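3-oxoadipate enol-lactonase (Burkholderia xenovorans, PDB 2XUA) probably hydrolyses the enol-lactone of 3-oxoadipate, a ring-opening step in the bacterial breakdown of catechol. Local coordinates at residues B[94-99]-B[103-108]; B[119-124]-B[256-261]. One frame throughout, in Å; residues are numbered along the deposited sequence.

Contact 1: B[94-99]-B[103-108]; sequences ANFCGL and GLTGVA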
loop_
_atom_site.group_PDB
_atom_site.type_symbol
_atom_site.label_atom_id
_atom_site.label_comp_id
_atom_site.label_asym_id
_atom_site.label_seq_id
_atom_site.Cartn_x
_atom_site.Cartn_y
_atom_site.Cartn_z
ATOM N N ALA B 94 -4.426 -21.116 -14.442
ATOM C CA ALA B 94 -4.578 -20.586 -13.084
ATOM C C ALA B 94 -6.030 -20.443 -12.704
ATOM O O ALA B 94 -6.912 -20.226 -13.563
ATOM C CB ALA B 94 -3.866 -19.202 -12.981
ATOM N N ASN B 95 -6.281 -20.565 -11.413
ATOM C CA ASN B 95 -7.469 -20.034 -10.809
ATOM C C ASN B 95 -7.431 -18.511 -10.920
ATOM O O ASN B 95 -6.369 -17.885 -11.071
ATOM C CB ASN B 95 -7.598 -20.514 -9.348
ATOM C CG ASN B 95 -7.577 -22.017 -9.243
ATOM O OD1 ASN B 95 -6.519 -22.641 -9.070
ATOM N ND2 ASN B 95 -8.739 -22.620 -9.431
ATOM N N PHE B 96 -8.602 -17.901 -10.892
ATOM C CA PHE B 96 -8.684 -16.481 -11.119
ATOM C C PHE B 96 -9.758 -15.966 -10.207
ATOM O O PHE B 96 -10.852 -16.543 -10.115
ATOM C CB PHE B 96 -9.020 -16.165 -12.588
ATOM C CG PHE B 96 -8.962 -14.684 -12.928
ATOM C CD1 PHE B 96 -7.813 -14.123 -13.447
ATOM C CD2 PHE B 96 -10.092 -13.856 -12.722
ATOM C CE1 PHE B 96 -7.777 -12.738 -13.763
ATOM C CE2 PHE B 96 -10.031 -12.479 -12.988
ATOM C CZ PHE B 96 -8.933 -11.942 -13.532
ATOM N N CYS B 97 -9.431 -14.860 -9.536
ATOM C CA CYS B 97 -10.361 -14.189 -8.608
ATOM C C CYS B 97 -10.194 -12.718 -8.861
ATOM O O CYS B 97 -9.117 -12.138 -8.630
ATOM C CB CYS B 97 -10.015 -14.510 -7.135
ATOM S SG CYS B 97 -11.051 -13.661 -5.882
ATOM N N GLY B 98 -11.271 -12.103 -9.310
ATOM C CA GLY B 98 -11.232 -10.692 -9.706
ATOM C C GLY B 98 -12.397 -9.999 -9.073
ATOM O O GLY B 98 -13.447 -10.621 -8.879
ATOM N N LEU B 99 -12.170 -8.746 -8.697
ATOM C CA LEU B 99 -13.178 -7.962 -8.041
ATOM C C LEU B 99 -13.532 -6.770 -8.929
ATOM O O LEU B 99 -12.669 -6.073 -9.375
ATOM C CB LEU B 99 -12.730 -7.491 -6.655
ATOM C CG LEU B 99 -13.864 -6.953 -5.749
ATOM C CD1 LEU B 99 -13.669 -7.351 -4.283
ATOM C CD2 LEU B 99 -14.072 -5.470 -5.865
ATOM N N GLY B 103 -13.400 -8.863 -11.827
ATOM C CA GLY B 103 -14.374 -9.952 -12.071
ATOM C C GLY B 103 -14.774 -9.945 -13.531
ATOM O O GLY B 103 -14.862 -11.012 -14.142
ATOM N N LEU B 104 -15.006 -8.741 -14.080
ATOM C CA LEU B 104 -15.305 -8.552 -15.547
ATOM C C LEU B 104 -14.206 -9.150 -16.474
ATOM O O LEU B 104 -14.496 -9.938 -17.423
ATOM C CB LEU B 104 -15.561 -7.047 -15.802
ATOM C CG LEU B 104 -15.917 -6.616 -17.239
ATOM C CD1 LEU B 104 -17.218 -7.214 -17.720
ATOM C CD2 LEU B 104 -15.880 -5.086 -17.405
ATOM N N THR B 105 -12.939 -8.826 -16.180
ATOM C CA THR B 105 -11.768 -9.468 -16.827
ATOM C C THR B 105 -11.816 -11.004 -16.709
ATOM O O THR B 105 -11.443 -11.777 -17.651
ATOM C CB THR B 105 -10.496 -8.922 -16.161
ATOM O OG1 THR B 105 -10.471 -7.509 -16.326
ATOM C CG2 THR B 105 -9.208 -9.492 -16.800
ATOM N N GLY B 106 -12.254 -11.469 -15.546
ATOM C CA GLY B 106 -12.347 -12.872 -15.291
ATOM C C GLY B 106 -13.440 -13.517 -16.141
ATOM O O GLY B 106 -13.285 -14.652 -16.621
ATOM N N VAL B 107 -14.557 -12.802 -16.327
ATOM C CA VAL B 107 -15.577 -13.303 -17.270
ATOM C C VAL B 107 -14.976 -13.414 -18.662
ATOM O O VAL B 107 -15.144 -14.448 -19.282
ATOM C CB VAL B 107 -16.870 -12.406 -17.296
ATOM C CG1 VAL B 107 -17.799 -12.803 -18.447
ATOM C CG2 VAL B 107 -17.548 -12.447 -15.934
ATOM N N ALA B 108 -14.284 -12.387 -19.161
ATOM C CA ALA B 108 -13.634 -12.465 -20.478
ATOM C C ALA B 108 -12.628 -13.629 -20.580
ATOM O O ALA B 108 -12.547 -14.342 -21.622
ATOM C CB ALA B 108 -12.963 -11.213 -20.824
#

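Contact 2: B[119-124]-B[256-261]; sequences RVALCN and KTVVDF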
loop_
_atom_site.group_PDB
_atom_site.type_symbol
_atom_site.label_atom_id
_atom_site.label_comp_id
_atom_site.label_asym_id
_atom_site.label_seq_id
_atom_site.Cartn_x
_atom_site.Cartn_y
_atom_site.Cartn_z
ATOM N N ARG B 119 -10.564 -22.393 -12.251
ATOM C CA ARG B 119 -11.822 -22.059 -11.564
ATOM C C ARG B 119 -11.832 -20.526 -11.438
ATOM O O ARG B 119 -10.746 -19.842 -11.436
ATOM C CB ARG B 119 -11.982 -22.757 -10.194
ATOM C CG ARG B 119 -12.150 -24.262 -10.208
ATOM C CD ARG B 119 -12.742 -24.825 -8.903
ATOM N NE ARG B 119 -13.316 -26.160 -9.157
ATOM C CZ ARG B 119 -14.370 -26.720 -8.531
ATOM N NH1 ARG B 119 -14.999 -26.100 -7.526
ATOM N NH2 ARG B 119 -14.791 -27.940 -8.911
ATOM N N VAL B 120 -13.036 -19.938 -11.469
ATOM C CA VAL B 120 -13.066 -18.488 -11.514
ATOM C C VAL B 120 -13.917 -18.013 -10.342
ATOM O O VAL B 120 -14.916 -18.635 -10.078
ATOM C CB VAL B 120 -13.526 -18.009 -12.916
ATOM C CG1 VAL B 120 -15.042 -18.006 -13.042
ATOM C CG2 VAL B 120 -12.922 -16.686 -13.291
ATOM N N ALA B 121 -13.480 -17.000 -9.568
ATOM C CA ALA B 121 -14.303 -16.393 -8.528
ATOM C C ALA B 121 -14.589 -14.957 -9.030
ATOM O O ALA B 121 -13.658 -14.166 -9.222
ATOM C CB ALA B 121 -13.568 -16.347 -7.149
ATOM N N LEU B 122 -15.861 -14.609 -9.225
ATOM C CA LEU B 122 -16.159 -13.359 -9.890
ATOM C C LEU B 122 -16.858 -12.464 -8.850
ATOM O O LEU B 122 -18.023 -12.678 -8.496
ATOM C CB LEU B 122 -17.045 -13.612 -11.113
ATOM C CG LEU B 122 -16.460 -14.609 -12.130
ATOM C CD1 LEU B 122 -17.612 -15.124 -13.031
ATOM C CD2 LEU B 122 -15.445 -13.911 -13.000
ATOM N N CYS B 123 -16.124 -11.482 -8.353
ATOM C CA CYS B 123 -16.504 -10.845 -7.085
ATOM C C CYS B 123 -16.931 -9.379 -7.279
ATOM O O CYS B 123 -16.293 -8.625 -8.006
ATOM C CB CYS B 123 -15.341 -10.924 -6.110
ATOM S SG CYS B 123 -14.805 -12.666 -5.824
ATOM N N ASN B 124 -18.030 -9.006 -6.623
ATOM C CA ASN B 124 -18.593 -7.669 -6.735
ATOM C C ASN B 124 -18.566 -7.171 -8.142
ATOM O O ASN B 124 -18.040 -6.149 -8.421
ATOM C CB ASN B 124 -17.831 -6.711 -5.782
ATOM C CG ASN B 124 -18.066 -7.056 -4.367
ATOM O OD1 ASN B 124 -19.161 -6.767 -3.811
ATOM N ND2 ASN B 124 -17.110 -7.762 -3.762
ATOM N N LYS B 256 -12.566 -17.257 3.273
ATOM C CA LYS B 256 -13.097 -18.593 3.455
ATOM C C LYS B 256 -13.875 -19.061 2.236
ATOM O O LYS B 256 -13.664 -20.193 1.753
ATOM C CB LYS B 256 -13.976 -18.623 4.726
ATOM C CG LYS B 256 -14.613 -19.973 5.080
ATOM C CD LYS B 256 -13.586 -20.970 5.688
ATOM C CE LYS B 256 -14.143 -22.400 5.993
ATOM N NZ LYS B 256 -15.548 -22.367 6.496
ATOM N N THR B 257 -14.787 -18.204 1.752
ATOM C CA THR B 257 -15.605 -18.587 0.625
ATOM C C THR B 257 -14.755 -18.931 -0.599
ATOM O O THR B 257 -14.975 -19.954 -1.234
ATOM C CB THR B 257 -16.602 -17.466 0.259
ATOM O OG1 THR B 257 -17.356 -17.106 1.442
ATOM C CG2 THR B 257 -17.542 -17.954 -0.812
ATOM N N VAL B 258 -13.817 -18.049 -0.929
ATOM C CA VAL B 258 -12.967 -18.208 -2.083
ATOM C C VAL B 258 -12.055 -19.434 -1.867
ATOM O O VAL B 258 -11.931 -20.232 -2.778
ATOM C CB VAL B 258 -12.199 -16.928 -2.403
ATOM C CG1 VAL B 258 -11.310 -17.127 -3.573
ATOM C CG2 VAL B 258 -13.236 -15.841 -2.852
ATOM N N VAL B 259 -11.523 -19.622 -0.655
ATOM C CA VAL B 259 -10.621 -20.766 -0.429
ATOM C C VAL B 259 -11.382 -22.107 -0.557
ATOM O O VAL B 259 -10.906 -23.017 -1.245
ATOM C CB VAL B 259 -9.755 -20.620 0.810
ATOM C CG1 VAL B 259 -8.895 -21.941 1.105
ATOM C CG2 VAL B 259 -8.786 -19.412 0.648
ATOM N N ASP B 260 -12.572 -22.227 0.058
ATOM C CA ASP B 260 -13.286 -23.503 0.060
ATOM C C ASP B 260 -13.711 -23.835 -1.364
ATOM O O ASP B 260 -13.577 -24.986 -1.808
ATOM C CB ASP B 260 -14.509 -23.492 1.003
ATOM C CG ASP B 260 -14.142 -23.282 2.478
ATOM O OD1 ASP B 260 -12.967 -23.395 2.925
ATOM O OD2 ASP B 260 -15.080 -22.973 3.220
ATOM N N PHE B 261 -14.170 -22.822 -2.108
ATOM C CA PHE B 261 -14.573 -23.005 -3.506
ATOM C C PHE B 261 -13.396 -23.443 -4.373
ATOM O O PHE B 261 -13.535 -24.322 -5.207
ATOM C CB PHE B 261 -15.240 -21.742 -4.128
ATOM C CG PHE B 261 -15.402 -21.812 -5.610
ATOM C CD1 PHE B 261 -16.368 -22.648 -6.196
ATOM C CD2 PHE B 261 -14.557 -21.095 -6.448
ATOM C CE1 PHE B 261 -16.486 -22.736 -7.615
ATOM C CE2 PHE B 261 -14.668 -21.197 -7.863
ATOM C CZ PHE B 261 -15.639 -22.010 -8.428
#

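Contact 1: B[94-99]-B[103-108]
Phe96 of strand 94-99 brings one side of its ring, CD2 and CE2, up to Gly106 of helix 101-112; two residues further along the strand, Gly98 meets Gly103, about one helical turn before Gly106. The phenylalanine starts with CG trans to the main-chain nitrogen (chi1 -173°), which carries the ring out from the strand toward the helix. Its CB makes no contact. From CG the CD2 branch runs on toward Gly106, and CD2 stands 3.6 Å from Gly106 CA. The next atom, CE2, comes nearest, at 3.3 Å from Gly106 CA. At the tip, CZ still lies 3.9 Å from Gly106 N and also reaches Thr105 CG2 at 4.1 Å. Both partners approach the ring obliquely. The hydroxyl branch of Thr105 is spent within its helix, where OG1 bonds to Met101 O.

At the other end the main chains are only 4.0 Å apart between Gly98 CA and Gly103 CA, and Gly98 C sits 3.1 Å from Gly103 N. Neither residue has a CB to hold the chains apart. Axes 6.4 Å apart, running at 139° to each other, fit the sharp strand-to-helix reversal of a nucleophile elbow, a GxSxG pattern in which Ser100 probably occupies the tip.

No hydrogen bond crosses the interface: Gly103 N approaches Gly98 O at a poor angle, and Leu99 N, 3.4 Å from Gly103 N, is itself a donor, so this pair cannot bond. All the touching residues are buried, so cohesion between the segments rests on van der Waals contact and glycine-permitted closeness.

Contact 2: B[119-124]-B[256-261]
The C-terminal helix 251-263 lies against strand 117-123 of the central sheet of this alpha/beta hydrolase, with Phe261 set between Arg119 and Val120 and with Val258 meeting Ala121. The helix and strand segments run nearly antiparallel, at 162° with axes 9.7 Å apart, and the backbones are nearest where Ala121 CA and Val258 CA stand 6.8 Å from each other.

Phe261 makes the broadest part of the contact. Its CG is anti to the backbone N, and although the CB leaves the helix at an angle to the strand, the ring end comes nearer to it. There Arg119 CD lies over one face, 4.1 Å from Phe261 CZ, and Arg119 CB meets the rim at Phe261 CE2, 3.9 Å away. Beyond CG the arginine chain is extended, which carries NH1 along the same face, 3.7 Å from Phe261 CE1, to the carbonyl of Phe261; the guanidinium plane is turned 43° from that of the ring. NH1 then gives Phe261 O a hydrogen bond that is long and bent, 3.3 Å with an N-H...O angle of 135°, and therefore weak. The stronger partner of NH1 is Glu264, just after the helix, in a salt bridge.

On the strand side, Val120 O approaches the ring obliquely, 3.4 Å from Phe261 CE2. Farther along, Ala121 CB and Val258 CG1 add a looser apolar contact at 4.3 Å. The Phe261 side chain also touches Leu210 and the loop residue Pro208, and Val258 touches Ile212, so the layer reaches strand 209-214. Such a terminal helix, packed antiparallel alongside the parallel strands of the central sheet, belongs to the three-layer alpha/beta/alpha architecture of the alpha/beta hydrolase fold.

Overall arrangement
From the N terminus, strand 94-99 passes through a single residue into helix 101-112; contact 1 closes a loop of three residues between its segments. The chain next enters strand 117-123, beside 94-99 in the sheet, completing a beta-alpha-beta unit. Contact 2 opens here and closes 131 intervening residues later, after the run of five helices from residue 132 to 195, then strand 209-214, helix 222-231 and strand 236-240. The contacts are therefore in series, neither nested nor crossed. Probable hydrogen bonds from Phe96 O to Ala121 N and from Gly98 O to Cys123 N join their strands. Phe96 points to helix 101-112 and Ala121 to helix 251-263, which places the two helices on opposite faces of the sheet.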